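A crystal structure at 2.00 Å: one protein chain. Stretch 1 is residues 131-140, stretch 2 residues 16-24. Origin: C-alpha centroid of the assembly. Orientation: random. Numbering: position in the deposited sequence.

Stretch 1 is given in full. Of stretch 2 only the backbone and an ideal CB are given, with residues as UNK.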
# COMPACT_ATOMS: atom_id res chain seq x y z
N ALA A 131 -15.59 -17.57 -13.44
CA ALA A 131 -14.23 -18.08 -13.38
C ALA A 131 -13.55 -18.16 -14.74
O ALA A 131 -14.19 -18.31 -15.78
CB ALA A 131 -14.23 -19.46 -12.72
N GLN A 132 -12.22 -18.03 -14.71
CA GLN A 132 -11.40 -18.11 -15.92
C GLN A 132 -10.52 -19.35 -15.78
O GLN A 132 -10.24 -19.79 -14.67
CB GLN A 132 -10.48 -16.89 -16.04
CG GLN A 132 -10.98 -15.79 -16.97
CD GLN A 132 -9.90 -14.74 -17.22
OE1 GLN A 132 -8.79 -15.07 -17.62
NE2 GLN A 132 -10.24 -13.47 -16.99
N GLN A 133 -10.09 -19.90 -16.91
CA GLN A 133 -9.21 -21.05 -16.90
C GLN A 133 -7.90 -20.59 -17.54
O GLN A 133 -7.92 -19.83 -18.52
CB GLN A 133 -9.80 -22.20 -17.73
CG GLN A 133 -11.13 -22.74 -17.20
CD GLN A 133 -11.03 -23.22 -15.76
OE1 GLN A 133 -10.15 -24.01 -15.42
NE2 GLN A 133 -11.94 -22.75 -14.92
N PRO A 134 -6.75 -21.01 -17.00
CA PRO A 134 -5.46 -20.60 -17.55
C PRO A 134 -5.24 -21.14 -18.97
O PRO A 134 -5.73 -22.22 -19.31
CB PRO A 134 -4.46 -21.16 -16.55
CG PRO A 134 -5.14 -22.38 -16.03
CD PRO A 134 -6.57 -21.91 -15.84
N PRO A 135 -4.53 -20.39 -19.82
CA PRO A 135 -3.91 -19.08 -19.57
C PRO A 135 -4.94 -17.99 -19.30
O PRO A 135 -5.97 -17.92 -19.96
CB PRO A 135 -3.13 -18.83 -20.85
CG PRO A 135 -4.00 -19.46 -21.89
CD PRO A 135 -4.36 -20.78 -21.23
N TYR A 136 -4.64 -17.13 -18.32
CA TYR A 136 -5.54 -16.05 -17.94
C TYR A 136 -5.44 -14.79 -18.80
O TYR A 136 -4.46 -14.59 -19.52
CB TYR A 136 -5.29 -15.67 -16.48
CG TYR A 136 -5.51 -16.80 -15.51
CD1 TYR A 136 -6.77 -17.41 -15.39
CD2 TYR A 136 -4.48 -17.27 -14.70
CE1 TYR A 136 -6.98 -18.45 -14.48
CE2 TYR A 136 -4.68 -18.30 -13.79
CZ TYR A 136 -5.93 -18.89 -13.69
OH TYR A 136 -6.14 -19.90 -12.78
N THR A 137 -6.47 -13.96 -18.72
CA THR A 137 -6.52 -12.69 -19.45
C THR A 137 -6.85 -11.62 -18.42
O THR A 137 -7.02 -11.92 -17.23
CB THR A 137 -7.64 -12.68 -20.51
OG1 THR A 137 -8.91 -12.77 -19.86
CG2 THR A 137 -7.48 -13.84 -21.48
N ARG A 138 -6.95 -10.37 -18.86
CA ARG A 138 -7.27 -9.28 -17.95
C ARG A 138 -8.66 -9.53 -17.38
O ARG A 138 -9.59 -9.90 -18.10
CB ARG A 138 -7.21 -7.94 -18.69
CG ARG A 138 -5.85 -7.65 -19.31
CD ARG A 138 -5.78 -6.25 -19.89
NE ARG A 138 -5.82 -5.23 -18.84
CZ ARG A 138 -4.82 -4.99 -18.00
NH1 ARG A 138 -3.70 -5.68 -18.07
NH2 ARG A 138 -4.96 -4.05 -17.07
N LEU A 139 -8.80 -9.33 -16.07
CA LEU A 139 -10.06 -9.57 -15.38
C LEU A 139 -11.27 -8.82 -15.93
O LEU A 139 -12.42 -9.21 -15.70
CB LEU A 139 -9.89 -9.26 -13.89
CG LEU A 139 -11.01 -9.77 -12.97
CD1 LEU A 139 -11.21 -11.26 -13.18
CD2 LEU A 139 -10.65 -9.48 -11.52
N ILE A 140 -11.02 -7.73 -16.66
CA ILE A 140 -12.11 -6.94 -17.22
C ILE A 140 -12.96 -7.79 -18.17
O ILE A 140 -14.16 -7.54 -18.34
CB ILE A 140 -11.56 -5.71 -17.99
CG1 ILE A 140 -12.72 -4.83 -18.47
CG2 ILE A 140 -10.71 -6.17 -19.17
CD1 ILE A 140 -13.58 -4.28 -17.35
N UNK A 16 -3.17 -5.81 -9.67
CA UNK A 16 -2.46 -6.96 -10.22
C UNK A 16 -3.46 -8.05 -10.62
O UNK A 16 -3.22 -8.80 -11.57
CB UNK A 16 -1.45 -7.50 -9.21
N UNK A 17 -4.57 -8.15 -9.89
CA UNK A 17 -5.59 -9.13 -10.23
C UNK A 17 -6.16 -8.70 -11.58
O UNK A 17 -6.26 -9.50 -12.50
CB UNK A 17 -6.67 -9.23 -9.15
N UNK A 18 -6.52 -7.42 -11.68
CA UNK A 18 -7.08 -6.86 -12.91
C UNK A 18 -6.14 -7.09 -14.10
O UNK A 18 -6.58 -7.22 -15.24
CB UNK A 18 -7.35 -5.36 -12.73
N UNK A 19 -4.84 -7.12 -13.81
CA UNK A 19 -3.82 -7.31 -14.84
C UNK A 19 -3.82 -8.72 -15.43
O UNK A 19 -3.19 -8.96 -16.46
CB UNK A 19 -2.44 -7.00 -14.26
N UNK A 20 -4.51 -9.66 -14.78
CA UNK A 20 -4.56 -11.01 -15.31
C UNK A 20 -3.89 -12.09 -14.49
O UNK A 20 -3.86 -13.25 -14.92
CB UNK A 20 -3.93 -11.01 -16.70
N UNK A 21 -3.34 -11.74 -13.33
CA UNK A 21 -2.69 -12.74 -12.49
C UNK A 21 -3.73 -13.33 -11.56
O UNK A 21 -3.90 -12.89 -10.42
CB UNK A 21 -1.53 -12.14 -11.70
N UNK A 22 -4.43 -14.35 -12.04
CA UNK A 22 -5.50 -14.98 -11.29
C UNK A 22 -5.14 -16.27 -10.54
O UNK A 22 -6.02 -16.91 -9.97
CB UNK A 22 -6.65 -15.28 -12.25
N UNK A 23 -3.86 -16.65 -10.55
CA UNK A 23 -3.45 -17.86 -9.84
C UNK A 23 -3.72 -17.76 -8.34
O UNK A 23 -3.49 -16.72 -7.73
CB UNK A 23 -1.96 -18.13 -10.08
N UNK A 24 -4.21 -18.85 -7.74
CA UNK A 24 -4.45 -18.85 -6.31
C UNK A 24 -3.10 -18.87 -5.64
O UNK A 24 -2.28 -19.75 -5.92
CB UNK A 24 -5.32 -20.03 -5.87

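Position 16 lies on helical backbone, and its ideal CB has nothing of stretch 1 within 5.5 Å. The contact sets no rule here, and almost any helix-tolerant residue would do. The deposited residue is Thr16, whose OG1 is hydrogen-bonded elsewhere in the structure.

Position 17, also helical, sends its CA-to-CB bond sideways, but its ideal CB is 4.6 Å from Leu139 CD2. A side chain long enough to reach that methyl should be apolar: leucine, isoleucine or methionine would all serve. It is Leu17, and Leu17 CD2 meets Leu139 CD2 at 3.5 Å.

At position 18 the CB points away, yet the backbone carbonyl faces stretch 1 and does work that no side chain need supply. Leu139 N donates a hydrogen bond to the O of position 18 at 3.2 Å, and Arg138 CA approaches the same O at 3.5 Å in a CA-H...O contact. The ideal CB is 4.8 Å from Leu139 CB, so a long, flexible apolar chain could fold back beside that leucine. The residue is Met18, modelled as selenomethionine; with all three chi angles m, Met18 SE comes to 4.1 Å from Leu139 CD2. A water donates to Met18 O and accepts from Ile140 N, its oxygen 2.8 Å from each.

Position 19 points its CB away, the ideal CB 4.2 Å from Arg138 NH1. Stretch 1 sets no clear limit on size: alanine, serine or a longer chain directed outward would suit, and the guanidinium meets the backbone here. Ala19 is found, Ala19 CA 3.6 Å from Arg138 NH1, with Met18 O and Ala19 N over one guanidinium face.

Position 20 is the most tightly prescribed. Its phi of 114° is positive, and a CB would be jammed against the preceding carbonyl O, which by itself calls for glycine. Stretch 1 adds a second reason: the ideal CB would sit 3.3 Å from Thr137 O. Gly20 closes the helix in a Schellman motif. Gly20 CA comes within 3.3 Å of Thr137 O in a CA-H...O contact, and Gly20 O lies 3.2 Å from Tyr136 CB.

Position 21 turns away, with no stretch 1 atom within 5.5 Å of its ideal CB, so this contact does not restrict the choice. It is Leu21.

Position 22 points toward stretch 1, its ideal CB 3.8 Å from Tyr136 CG. The aromatic face asks for an aliphatic chain; leucine, isoleucine or methionine could fill the space beyond. Leu22 CB sits 3.7 Å from the centroid of the Tyr136 ring, 4° off the normal, a CH-pi contact. Leu22 CD1 packs 3.6 Å from Tyr136 CD1 and 3.7 Å from Gln132 CD, while Leu22 CD2 is 4.4 Å from Leu139 CD1.

Position 23 goes sideways, its ideal CB 4.6 Å from Tyr136 CE2; a chain with a methylene stem suits, polar-tipped or not. Glu23 CG lies 3.9 Å from Tyr136 CE2, and the carboxylate bonds elsewhere in the structure.

At position 24 the ideal CB has nothing of stretch 1 within 5.5 Å; it is Gly24.

Stretch 2, residues 16-24: TLMAGLLEG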
# COMPACT_ATOMS: atom_id res chain seq x y z
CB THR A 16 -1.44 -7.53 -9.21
OG1 THR A 16 -0.41 -6.56 -8.97
CG2 THR A 16 -0.82 -8.82 -9.73
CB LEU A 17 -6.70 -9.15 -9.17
CG LEU A 17 -7.72 -10.29 -9.29
CD1 LEU A 17 -7.10 -11.57 -8.77
CD2 LEU A 17 -8.98 -9.95 -8.48
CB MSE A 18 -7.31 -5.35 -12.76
CG MSE A 18 -8.39 -4.96 -11.77
SE MSE A 18 -10.18 -5.48 -12.30
CE MSE A 18 -10.47 -4.22 -13.71
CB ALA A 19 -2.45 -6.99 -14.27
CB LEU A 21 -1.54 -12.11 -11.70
CG LEU A 21 -0.29 -11.81 -12.54
CD1 LEU A 21 -0.59 -10.71 -13.54
CD2 LEU A 21 0.85 -11.38 -11.63
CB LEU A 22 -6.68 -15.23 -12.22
CG LEU A 22 -7.00 -14.07 -13.17
CD1 LEU A 22 -8.25 -14.40 -13.97
CD2 LEU A 22 -7.18 -12.78 -12.38
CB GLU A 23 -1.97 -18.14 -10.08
CG GLU A 23 -1.66 -18.84 -11.39
CD GLU A 23 -0.18 -19.16 -11.55
OE1 GLU A 23 0.45 -19.61 -10.57
OE2 GLU A 23 0.35 -18.98 -12.67
O HOH W 1 -8.85 -5.99 -16.35
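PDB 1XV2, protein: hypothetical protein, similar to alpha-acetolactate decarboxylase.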